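Local coordinates for protein TRAP dicarboxylate transporter, DctP subunit (Chromohalobacter salexigens, PDB 4P1L) that binds D-glucuronate in the periplasm and probably delivers it to a TRAP transport system for uptake into the cytoplasm, at residues 151-156 / 162-167; 186-191 / 200-205. One frame throughout, in Å; residues are numbered along the deposited sequence.

Both contacts lie in the lobe that holds the parallel strand pair 165-168 and 184-187. Contact 1 packs the loop 151-156 against the entry to the first of these strands, and contact 2 sets the second strand and its exit against the turn and strand start 200-205. Each is partly buried: Val155 and Leu164 are the buried residues of contact 1, Ile202 that of contact 2. Two probable hydrogen bonds of 2.8 Å join them, Lys165 O to Asp203 N and Arg167 NH2 to Met188 O. Apolar side chains carry the packing in both, but toward the ligand the chemistry parts: contact 1 sends a charged guanidinium to the sugar's carboxylate, contact 2 an aromatic face to its ring.

Contact 1 of 2, residues 151-156 / 162-167; sequences TDHPVE and EGLKVR. With BDP (beta-D-glucopyranuronic acid), chain C.
Arg167 NH2 is held by two acceptors, the ligand oxygen BDP O6B at 2.9 Å and the backbone carbonyl of Met188. Its neighbour Arg167 NH1 meets BDP O6A at 2.8 Å, and both bonds to the sugar are nearly straight, so the guanidinium takes the carboxylate with its edge, in a paired, two-pronged fit with BDP C6 lying in the guanidinium plane. The extended start of the chain (CG anti to the backbone N, chi1 177°) and a bend at chi2 carry the group from the strand into the pocket. Arginine suits the place because two parallel N-H groups match two carboxylate oxygens, consistent with the arginine that binds the substrate carboxylate in many TRAP binding proteins, while the Met188 carbonyl fixes its rotation. Arg167 ends the segment that begins strand 165-168, which pairs in parallel with 184-187 through the helix 172-181, a beta-alpha-beta unit in one lobe of this two-lobed fold. At the other end, far from the sugar, Leu164 packs against the loop after strand 146-150. Its two methyls divide the work: Leu164 CD1 slides alongside Val155 CG2 at 4.2 Å, and Leu164 CD2 approaches His153 CE1 obliquely at 3.9 Å. The imidazole is fixed by its own neighbours, with His153 ND1 giving a very short, in-plane bond of 2.5 Å to the anti lone pair of Asp152 OD2 and His153 NE2 bonding to the carbonyl O of Asp160. That carbonyl calls for a proton on NE2, and with ND1 facing a carboxylate the ring is probably cationic, though so short a bond leaves the sharing of its proton uncertain.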
loop_
_atom_site.group_PDB
_atom_site.type_symbol
_atom_site.label_atom_id
_atom_site.label_comp_id
_atom_site.label_asym_id
_atom_site.label_seq_id
_atom_site.Cartn_x
_atom_site.Cartn_y
_atom_site.Cartn_z
ATOM N N THR A 151 -14.457 2.540 -16.319
ATOM C CA THR A 151 -14.805 3.455 -17.392
ATOM C C THR A 151 -16.266 3.386 -17.807
ATOM O O THR A 151 -16.688 4.176 -18.655
ATOM C CB THR A 151 -13.986 3.131 -18.661
ATOM O OG1 THR A 151 -14.288 1.799 -19.085
ATOM C CG2 THR A 151 -12.511 3.268 -18.413
ATOM N N ASP A 152 -17.024 2.439 -17.255
ATOM C CA ASP A 152 -18.318 2.058 -17.835
ATOM C C ASP A 152 -19.574 2.405 -17.015
ATOM O O ASP A 152 -20.517 2.986 -17.550
ATOM C CB ASP A 152 -18.318 0.573 -18.181
ATOM C CG ASP A 152 -19.528 0.175 -19.008
ATOM O OD1 ASP A 152 -19.450 0.273 -20.252
ATOM O OD2 ASP A 152 -20.561 -0.220 -18.413
ATOM N N HIS A 153 -19.592 2.061 -15.729
ATOM C CA HIS A 153 -20.790 2.224 -14.898
ATOM C C HIS A 153 -20.486 2.212 -13.411
ATOM O O HIS A 153 -19.454 1.691 -12.990
ATOM C CB HIS A 153 -21.814 1.124 -15.212
ATOM C CG HIS A 153 -21.311 -0.272 -14.995
ATOM N ND1 HIS A 153 -20.787 -1.043 -16.012
ATOM C CD2 HIS A 153 -21.270 -1.046 -13.882
ATOM C CE1 HIS A 153 -20.463 -2.237 -15.540
ATOM N NE2 HIS A 153 -20.742 -2.262 -14.249
ATOM N N PRO A 154 -21.393 2.771 -12.604
ATOM C CA PRO A 154 -21.226 2.660 -11.157
ATOM C C PRO A 154 -21.324 1.203 -10.746
ATOM O O PRO A 154 -22.131 0.448 -11.298
ATOM C CB PRO A 154 -22.406 3.457 -10.587
ATOM C CG PRO A 154 -22.890 4.322 -11.733
ATOM C CD PRO A 154 -22.581 3.569 -12.974
ATOM N N VAL A 155 -20.508 0.814 -9.788
ATOM C CA VAL A 155 -20.651 -0.494 -9.153
ATOM C C VAL A 155 -21.437 -0.353 -7.859
ATOM O O VAL A 155 -21.025 0.363 -6.948
ATOM C CB VAL A 155 -19.270 -1.126 -8.852
ATOM C CG1 VAL A 155 -19.433 -2.343 -7.938
ATOM C CG2 VAL A 155 -18.591 -1.509 -10.138
ATOM N N GLU A 156 -22.588 -1.008 -7.800
ATOM C CA GLU A 156 -23.485 -0.897 -6.666
ATOM C C GLU A 156 -23.455 -2.159 -5.856
ATOM O O GLU A 156 -23.484 -2.102 -4.631
ATOM C CB GLU A 156 -24.940 -0.651 -7.114
ATOM C CG GLU A 156 -25.179 0.615 -7.920
ATOM C CD GLU A 156 -25.109 1.901 -7.098
ATOM O OE1 GLU A 156 -24.482 1.899 -6.003
ATOM O OE2 GLU A 156 -25.715 2.914 -7.556
ATOM N N GLU A 162 -19.229 -7.862 -12.865
ATOM C CA GLU A 162 -19.213 -8.813 -13.991
ATOM C C GLU A 162 -18.891 -8.072 -15.282
ATOM O O GLU A 162 -19.416 -6.991 -15.513
ATOM C CB GLU A 162 -20.545 -9.585 -14.109
ATOM C CG GLU A 162 -20.751 -10.542 -12.939
ATOM C CD GLU A 162 -22.165 -11.074 -12.809
ATOM O OE1 GLU A 162 -23.016 -10.791 -13.680
ATOM O OE2 GLU A 162 -22.416 -11.770 -11.806
ATOM N N GLY A 163 -18.011 -8.649 -16.097
ATOM C CA GLY A 163 -17.617 -8.047 -17.356
ATOM C C GLY A 163 -16.496 -7.022 -17.302
ATOM O O GLY A 163 -15.950 -6.669 -18.347
ATOM N N LEU A 164 -16.136 -6.534 -16.112
ATOM C CA LEU A 164 -15.037 -5.589 -16.000
ATOM C C LEU A 164 -13.704 -6.316 -15.912
ATOM O O LEU A 164 -13.545 -7.261 -15.146
ATOM C CB LEU A 164 -15.212 -4.666 -14.789
ATOM C CG LEU A 164 -16.485 -3.811 -14.724
ATOM C CD1 LEU A 164 -16.492 -2.979 -13.441
ATOM C CD2 LEU A 164 -16.600 -2.910 -15.917
ATOM N N LYS A 165 -12.753 -5.856 -16.712
ATOM C CA LYS A 165 -11.379 -6.286 -16.614
ATOM C C LYS A 165 -10.654 -5.237 -15.776
ATOM O O LYS A 165 -10.483 -4.076 -16.211
ATOM C CB LYS A 165 -10.763 -6.396 -18.002
ATOM C CG LYS A 165 -9.331 -6.921 -18.026
ATOM C CD LYS A 165 -9.013 -7.479 -19.409
ATOM C CE LYS A 165 -7.634 -8.107 -19.471
ATOM N NZ LYS A 165 -6.594 -7.060 -19.650
ATOM N N VAL A 166 -10.241 -5.654 -14.581
ATOM C CA VAL A 166 -9.684 -4.752 -13.583
ATOM C C VAL A 166 -8.217 -5.063 -13.313
ATOM O O VAL A 166 -7.838 -6.214 -13.002
ATOM C CB VAL A 166 -10.451 -4.844 -12.241
ATOM C CG1 VAL A 166 -9.992 -3.735 -11.267
ATOM C CG2 VAL A 166 -11.976 -4.797 -12.448
ATOM N N ARG A 167 -7.387 -4.037 -13.453
ATOM C CA ARG A 167 -5.983 -4.141 -13.084
ATOM C C ARG A 167 -5.846 -4.254 -11.577
ATOM O O ARG A 167 -6.555 -3.582 -10.824
ATOM C CB ARG A 167 -5.191 -2.924 -13.559
ATOM C CG ARG A 167 -3.753 -2.942 -13.148
ATOM C CD ARG A 167 -3.518 -2.199 -11.837
ATOM N NE ARG A 167 -2.113 -2.203 -11.426
ATOM C CZ ARG A 167 -1.662 -1.591 -10.341
ATOM N NH1 ARG A 167 -2.510 -0.938 -9.536
ATOM N NH2 ARG A 167 -0.374 -1.648 -10.035
HETATM C C1 BDP C . -0.637 2.840 -4.203
HETATM C C2 BDP C . 0.590 2.454 -3.389
HETATM C C3 BDP C . 1.740 2.265 -4.303
HETATM C C4 BDP C . 1.374 1.186 -5.272
HETATM C C5 BDP C . 0.090 1.563 -6.059
HETATM C C6 BDP C . -0.353 0.473 -7.033
HETATM O O2 BDP C . 0.840 3.536 -2.508
HETATM O O3 BDP C . 2.883 1.735 -3.448
HETATM O O4 BDP C . 2.453 0.955 -6.194
HETATM O O5 BDP C . -0.942 1.808 -5.156
HETATM O O6A BDP C . -1.607 0.342 -7.208
HETATM O O1 BDP C . -1.730 2.972 -3.363
HETATM O O6B BDP C . 0.505 -0.177 -7.667
#

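Contact 2 of 2, residues 186-191 / 200-205; sequences TPMAYG and GVIDGA. With BDP (beta-D-glucopyranuronic acid), chain C.
One methyl, Ile202 CG2, takes both partners across this contact. Thr186 CG2 comes against Ile202 CG2 at 3.7 Å, the two side chains crossing at about a right angle, and the terminal methyl Met188 CE reaches Ile202 CG2 tip to tip, also at 3.7 Å. A beta-branched isoleucine suits this spot, because its short branch meets the two neighbours while the side chain also lies against Lys165 and Arg167 of strand 165-168. Met188, deposited as selenomethionine, runs straight through its first two torsions and bends only at the last (chi3 -48°), which swings its methyl onto Ile202. Thr186 turns its methyl inward and sends its hydroxyl anti to the backbone N.

Further along the same segment, Tyr190 lies over the C5-C6 end of the glucuronate: BDP C5 sits 3.8 Å above one face of the Tyr190 ring, offset toward the rim. The carboxylate end comes nearest, with Tyr190 CB 3.3 Å from BDP O6B and Tyr190 CD1 3.5 Å from BDP C6. Placing an alanine here would probably take away the aromatic face beside BDP C5 and C6 and open a gap on that side of the sugar.

The second shell holds these groups in place. Backbone bonds from Thr186 to Val166 and Val168, and from Met188 to Val168, tie the segment into the parallel strand pair. Gly200 ends helix 193-198 in a Schellman motif, its positive phi turning the chain toward Ile202 and on to strand 204-207. Packing across the contact is thus between methyls, and an uncharged ring lies against the sugar; the carboxylate's charge is met by Arg167, which the Met188 carbonyl positions.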
loop_
_atom_site.group_PDB
_atom_site.type_symbol
_atom_site.label_atom_id
_atom_site.label_comp_id
_atom_site.label_asym_id
_atom_site.label_seq_id
_atom_site.Cartn_x
_atom_site.Cartn_y
_atom_site.Cartn_z
ATOM N N THR A 186 -6.176 -8.474 -13.963
ATOM C CA THR A 186 -4.905 -8.603 -14.627
ATOM C C THR A 186 -3.861 -7.800 -13.859
ATOM O O THR A 186 -4.060 -6.620 -13.584
ATOM C CB THR A 186 -4.987 -8.147 -16.095
ATOM O OG1 THR A 186 -3.708 -8.330 -16.725
ATOM C CG2 THR A 186 -5.369 -6.715 -16.184
ATOM N N PRO A 187 -2.769 -8.460 -13.470
ATOM C CA PRO A 187 -1.694 -7.822 -12.711
ATOM C C PRO A 187 -0.880 -6.938 -13.629
ATOM O O PRO A 187 -0.602 -7.336 -14.761
ATOM C CB PRO A 187 -0.883 -9.027 -12.194
ATOM C CG PRO A 187 -1.102 -10.080 -13.212
ATOM C CD PRO A 187 -2.510 -9.901 -13.687
HETATM N N MSE A 188 -0.497 -5.755 -13.157
HETATM C CA MSE A 188 0.218 -4.796 -14.002
HETATM C C MSE A 188 0.949 -3.753 -13.148
HETATM O O MSE A 188 0.440 -3.338 -12.104
HETATM C CB MSE A 188 -0.800 -4.109 -14.916
HETATM C CG MSE A 188 -0.233 -3.171 -15.916
HETATM SE SE MSE A 188 -1.689 -2.273 -16.931
HETATM C CE MSE A 188 -2.749 -3.799 -17.378
ATOM N N ALA A 189 2.128 -3.344 -13.603
ATOM C CA ALA A 189 2.885 -2.229 -13.003
ATOM C C ALA A 189 2.040 -0.973 -12.936
ATOM O O ALA A 189 1.355 -0.628 -13.880
ATOM C CB ALA A 189 4.155 -1.952 -13.781
ATOM N N TYR A 190 2.095 -0.300 -11.796
ATOM C CA TYR A 190 1.331 0.931 -11.550
ATOM C C TYR A 190 1.483 1.961 -12.690
ATOM O O TYR A 190 0.490 2.565 -13.128
ATOM C CB TYR A 190 1.801 1.505 -10.207
ATOM C CG TYR A 190 1.090 2.728 -9.686
ATOM C CD1 TYR A 190 -0.301 2.797 -9.633
ATOM C CD2 TYR A 190 1.816 3.816 -9.203
ATOM C CE1 TYR A 190 -0.935 3.922 -9.151
ATOM C CE2 TYR A 190 1.186 4.935 -8.709
ATOM C CZ TYR A 190 -0.192 4.981 -8.686
ATOM O OH TYR A 190 -0.839 6.089 -8.195
ATOM N N GLY A 191 2.727 2.164 -13.154
ATOM C CA GLY A 191 3.047 3.160 -14.158
ATOM C C GLY A 191 2.383 2.948 -15.502
ATOM O O GLY A 191 2.239 3.881 -16.288
ATOM N N GLY A 200 -8.109 1.107 -23.615
ATOM C CA GLY A 200 -9.195 0.157 -23.492
ATOM C C GLY A 200 -8.787 -1.270 -23.227
ATOM O O GLY A 200 -9.638 -2.152 -23.181
ATOM N N VAL A 201 -7.489 -1.492 -23.028
ATOM C CA VAL A 201 -6.940 -2.790 -22.656
ATOM C C VAL A 201 -7.513 -3.319 -21.333
ATOM O O VAL A 201 -7.638 -4.524 -21.141
ATOM C CB VAL A 201 -5.404 -2.673 -22.520
ATOM C CG1 VAL A 201 -4.804 -3.921 -21.920
ATOM C CG2 VAL A 201 -4.775 -2.374 -23.883
ATOM N N ILE A 202 -7.842 -2.404 -20.422
ATOM C CA ILE A 202 -8.491 -2.734 -19.146
ATOM C C ILE A 202 -9.664 -1.776 -18.982
ATOM O O ILE A 202 -9.644 -0.690 -19.553
ATOM C CB ILE A 202 -7.531 -2.580 -17.938
ATOM C CG1 ILE A 202 -6.905 -1.173 -17.895
ATOM C CG2 ILE A 202 -6.444 -3.671 -17.968
ATOM C CD1 ILE A 202 -6.024 -0.956 -16.689
ATOM N N ASP A 203 -10.691 -2.182 -18.237
ATOM C CA ASP A 203 -11.848 -1.317 -17.952
ATOM C C ASP A 203 -11.714 -0.531 -16.645
ATOM O O ASP A 203 -12.460 0.408 -16.402
ATOM C CB ASP A 203 -13.120 -2.158 -17.856
ATOM C CG ASP A 203 -13.323 -3.047 -19.072
ATOM O OD1 ASP A 203 -13.166 -2.523 -20.189
ATOM O OD2 ASP A 203 -13.608 -4.259 -18.904
ATOM N N GLY A 204 -10.794 -0.930 -15.773
ATOM C CA GLY A 204 -10.714 -0.290 -14.476
ATOM C C GLY A 204 -9.523 -0.733 -13.661
ATOM O O GLY A 204 -8.693 -1.490 -14.127
ATOM N N ALA A 205 -9.468 -0.248 -12.433
ATOM C CA ALA A 205 -8.410 -0.596 -11.495
ATOM C C ALA A 205 -8.955 -0.241 -10.111
ATOM O O ALA A 205 -10.144 0.008 -9.965
ATOM C CB ALA A 205 -7.113 0.179 -11.815
HETATM C C1 BDP C . -0.637 2.840 -4.203
HETATM C C2 BDP C . 0.590 2.454 -3.389
HETATM C C3 BDP C . 1.740 2.265 -4.303
HETATM C C4 BDP C . 1.374 1.186 -5.272
HETATM C C5 BDP C . 0.090 1.563 -6.059
HETATM C C6 BDP C . -0.353 0.473 -7.033
HETATM O O2 BDP C . 0.840 3.536 -2.508
HETATM O O3 BDP C . 2.883 1.735 -3.448
HETATM O O4 BDP C . 2.453 0.955 -6.194
HETATM O O5 BDP C . -0.942 1.808 -5.156
HETATM O O6A BDP C . -1.607 0.342 -7.208
HETATM O O1 BDP C . -1.730 2.972 -3.363
HETATM O O6B BDP C . 0.505 -0.177 -7.667
#